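Side-chain contact in putative glycoside hydrolase (Parabacteroides distasonis ATCC 8503, PDB 3GYC), which probably hydrolyses glycosidic bonds in carbohydrates, as a putative glycoside hydrolase related to sugar-binding cellulase-like TIM-barrel proteins: residues A268-V271 with Y272-P276. Numbering follows the deposited sequence.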
ATOM      1  N   ALA A 268       9.247 -18.482 -13.564  1.00 10.77           N
ATOM      2  CA  ALA A 268       9.674 -17.521 -12.546  1.00 10.60           C
ATOM      3  C   ALA A 268      10.815 -18.027 -11.663  1.00 12.52           C
ATOM      4  O   ALA A 268      11.874 -17.376 -11.562  1.00 11.88           O
ATOM      5  CB  ALA A 268       8.475 -17.049 -11.707  1.00  8.07           C
ATOM      6  N   GLU A 269      10.609 -19.166 -11.019  1.00 13.67           N
ATOM      7  CA  GLU A 269      11.637 -19.706 -10.171  1.00 15.39           C
ATOM      8  C   GLU A 269      12.915 -19.949 -10.958  1.00 15.64           C
ATOM      9  O   GLU A 269      14.001 -19.561 -10.499  1.00 14.88           O
ATOM     10  CB  GLU A 269      11.192 -20.985  -9.500  1.00 17.51           C
ATOM     11  CG  GLU A 269      12.185 -21.420  -8.442  1.00 19.88           C
ATOM     12  CD  GLU A 269      11.800 -22.697  -7.762  1.00 22.59           C
ATOM     13  OE1 GLU A 269      10.842 -23.383  -8.215  1.00 24.60           O
ATOM     14  OE2 GLU A 269      12.468 -23.022  -6.764  1.00 24.28           O
ATOM     15  N   ARG A 270      12.788 -20.596 -12.121  1.00 15.88           N
ATOM     16  CA  ARG A 270      13.950 -20.876 -12.984  0.50 15.56           C
ATOM     17  C   ARG A 270      14.730 -19.608 -13.277  1.00 14.74           C
ATOM     18  O   ARG A 270      15.936 -19.578 -13.091  1.00 15.24           O
ATOM     19  CB  ARG A 270      13.555 -21.535 -14.324  0.50 15.58           C
ATOM     20  CG  ARG A 270      14.743 -21.704 -15.304  0.50 16.07           C
ATOM     21  CD  ARG A 270      14.326 -22.107 -16.740  0.50 15.81           C
ATOM     22  NE  ARG A 270      13.346 -21.169 -17.306  0.50 15.46           N
ATOM     23  CZ  ARG A 270      13.655 -20.084 -18.014  0.50 14.93           C
ATOM     24  NH1 ARG A 270      14.929 -19.788 -18.286  0.50 14.38           N
ATOM     25  NH2 ARG A 270      12.677 -19.304 -18.470  0.50 13.87           N
ATOM     26  N   VAL A 271      14.045 -18.574 -13.757  1.00 13.09           N
ATOM     27  CA  VAL A 271      14.676 -17.298 -14.087  1.00 12.21           C
ATOM     28  C   VAL A 271      15.407 -16.711 -12.873  1.00 14.01           C
ATOM     29  O   VAL A 271      16.505 -16.196 -13.008  1.00 11.79           O
ATOM     30  CB  VAL A 271      13.653 -16.300 -14.680  1.00 11.54           C
ATOM     31  CG1 VAL A 271      14.209 -14.873 -14.699  1.00 10.61           C
ATOM     32  CG2 VAL A 271      13.241 -16.764 -16.090  1.00 10.03           C
ATOM     33  N   TYR A 272      14.798 -16.810 -11.695  1.00 12.82           N
ATOM     34  CA  TYR A 272      15.437 -16.320 -10.477  1.00 13.64           C
ATOM     35  C   TYR A 272      16.647 -17.161 -10.049  1.00 13.59           C
ATOM     36  O   TYR A 272      17.718 -16.622  -9.791  1.00 12.53           O
ATOM     37  CB  TYR A 272      14.434 -16.246  -9.335  1.00 14.05           C
ATOM     38  CG  TYR A 272      15.081 -15.912  -8.030  1.00 14.36           C
ATOM     39  CD1 TYR A 272      15.555 -14.633  -7.783  1.00 14.95           C
ATOM     40  CD2 TYR A 272      15.252 -16.884  -7.055  1.00 14.53           C
ATOM     41  CE1 TYR A 272      16.191 -14.328  -6.591  1.00 15.60           C
ATOM     42  CE2 TYR A 272      15.866 -16.593  -5.855  1.00 15.19           C
ATOM     43  CZ  TYR A 272      16.339 -15.313  -5.624  1.00 16.11           C
ATOM     44  OH  TYR A 272      16.977 -15.024  -4.427  1.00 17.69           O
ATOM     45  N   ARG A 273      16.478 -18.473  -9.960  1.00 13.00           N
ATOM     46  CA  ARG A 273      17.547 -19.321  -9.473  1.00 14.15           C
ATOM     47  C   ARG A 273      18.731 -19.440 -10.425  1.00 14.03           C
ATOM     48  O   ARG A 273      19.787 -19.956 -10.042  1.00 13.94           O
ATOM     49  CB  ARG A 273      17.020 -20.698  -9.094  1.00 14.80           C
ATOM     50  CG  ARG A 273      16.139 -20.647  -7.882  1.00 15.88           C
ATOM     51  CD  ARG A 273      16.056 -22.016  -7.264  1.00 16.97           C
ATOM     52  NE  ARG A 273      14.999 -22.082  -6.259  1.00 17.10           N
ATOM     53  CZ  ARG A 273      15.106 -21.622  -5.016  1.00 18.29           C
ATOM     54  NH1 ARG A 273      16.218 -21.039  -4.592  1.00 18.46           N
ATOM     55  NH2 ARG A 273      14.086 -21.749  -4.188  1.00 19.35           N
ATOM     56  N   GLU A 274      18.560 -18.936 -11.645  1.00 13.91           N
ATOM     57  CA  GLU A 274      19.623 -18.935 -12.652  1.00 15.15           C
ATOM     58  C   GLU A 274      20.716 -17.970 -12.185  1.00 14.25           C
ATOM     59  O   GLU A 274      21.902 -18.165 -12.486  1.00 11.84           O
ATOM     60  CB  GLU A 274      19.038 -18.450 -13.980  1.00 16.64           C
ATOM     61  CG  GLU A 274      19.238 -19.372 -15.121  1.00 18.28           C
ATOM     62  CD  GLU A 274      18.223 -19.139 -16.239  1.00 19.06           C
ATOM     63  OE1 GLU A 274      17.924 -17.951 -16.467  1.00 20.16           O
ATOM     64  OE2 GLU A 274      17.747 -20.123 -16.889  1.00 18.54           O
ATOM     65  N   ARG A 275      20.316 -16.928 -11.446  1.00 13.81           N
ATOM     66  CA  ARG A 275      21.264 -15.908 -10.991  1.00 13.79           C
ATOM     67  C   ARG A 275      20.674 -15.032  -9.886  1.00 13.52           C
ATOM     68  O   ARG A 275      20.468 -13.840 -10.086  1.00 12.65           O
ATOM     69  CB  ARG A 275      21.704 -15.044 -12.179  1.00 14.14           C
ATOM     70  CG  ARG A 275      20.580 -14.546 -13.079  1.00 14.07           C
ATOM     71  CD  ARG A 275      21.065 -13.439 -14.000  1.00 14.52           C
ATOM     72  NE  ARG A 275      20.016 -13.002 -14.901  1.00 14.64           N
ATOM     73  CZ  ARG A 275      20.081 -11.962 -15.735  1.00 16.36           C
ATOM     74  NH1 ARG A 275      21.161 -11.181 -15.820  1.00 15.85           N
ATOM     75  NH2 ARG A 275      19.028 -11.688 -16.502  1.00 17.29           N
ATOM     76  N   PRO A 276      20.463 -15.615  -8.699  1.00 13.87           N
ATOM     77  CA  PRO A 276      19.807 -14.908  -7.607  1.00 14.67           C
ATOM     78  C   PRO A 276      20.523 -13.637  -7.160  1.00 14.97           C
ATOM     79  O   PRO A 276      19.872 -12.653  -6.853  1.00 14.88           O
ATOM     80  CB  PRO A 276      19.739 -15.963  -6.497  1.00 14.66           C
ATOM     81  CG  PRO A 276      20.815 -16.871  -6.783  1.00 14.46           C
ATOM     82  CD  PRO A 276      20.925 -16.945  -8.273  1.00 14.25           C
TER
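E269 and R273, one turn apart on helix 259-273, form the tighter of two i to i+4 salt bridges. With CG anti to the backbone N (chi1 -171°) and the chain extended beyond it, the carboxylate of E269 reaches forward to R273, whose NE gives OE2 a nearly straight bond of 2.7 Å. OE2 lies in the guanidinium plane, at its edge, yet is met on its anti side, with the two flat groups 60° apart; NH2 of R273 adds a weak bond to the same oxygen and also pairs with D321. Both side chains touch W322 of helix 321-337, their long aliphatic stems suiting a place between ring and solvent. Replacing E269 by alanine removes that carboxylate, which would probably leave NE of R273 without its acceptor and the guanidinium freer to turn about its link to D321. Beneath them the backbone is firm: Y272 N to A268 O (3.0 Å) and R273 N to E269 O (2.8 Å). Small A268, branched V271 and aromatic Y272 suit the buried face, V271 against helix 240-249, A268 and Y272 against helix 321-337. The R270-E274 side is looser: in one of two conformers, R270 places NH1 3.2 Å from OE2 of E274, a bent and tentative bridge. The backbone bond from E274 N to R270 O is weak. R275 takes the N-cap position before helix 276-297. Such is an amphipathic helix end, with i to i+4 ion pairs and a short link into the next helix.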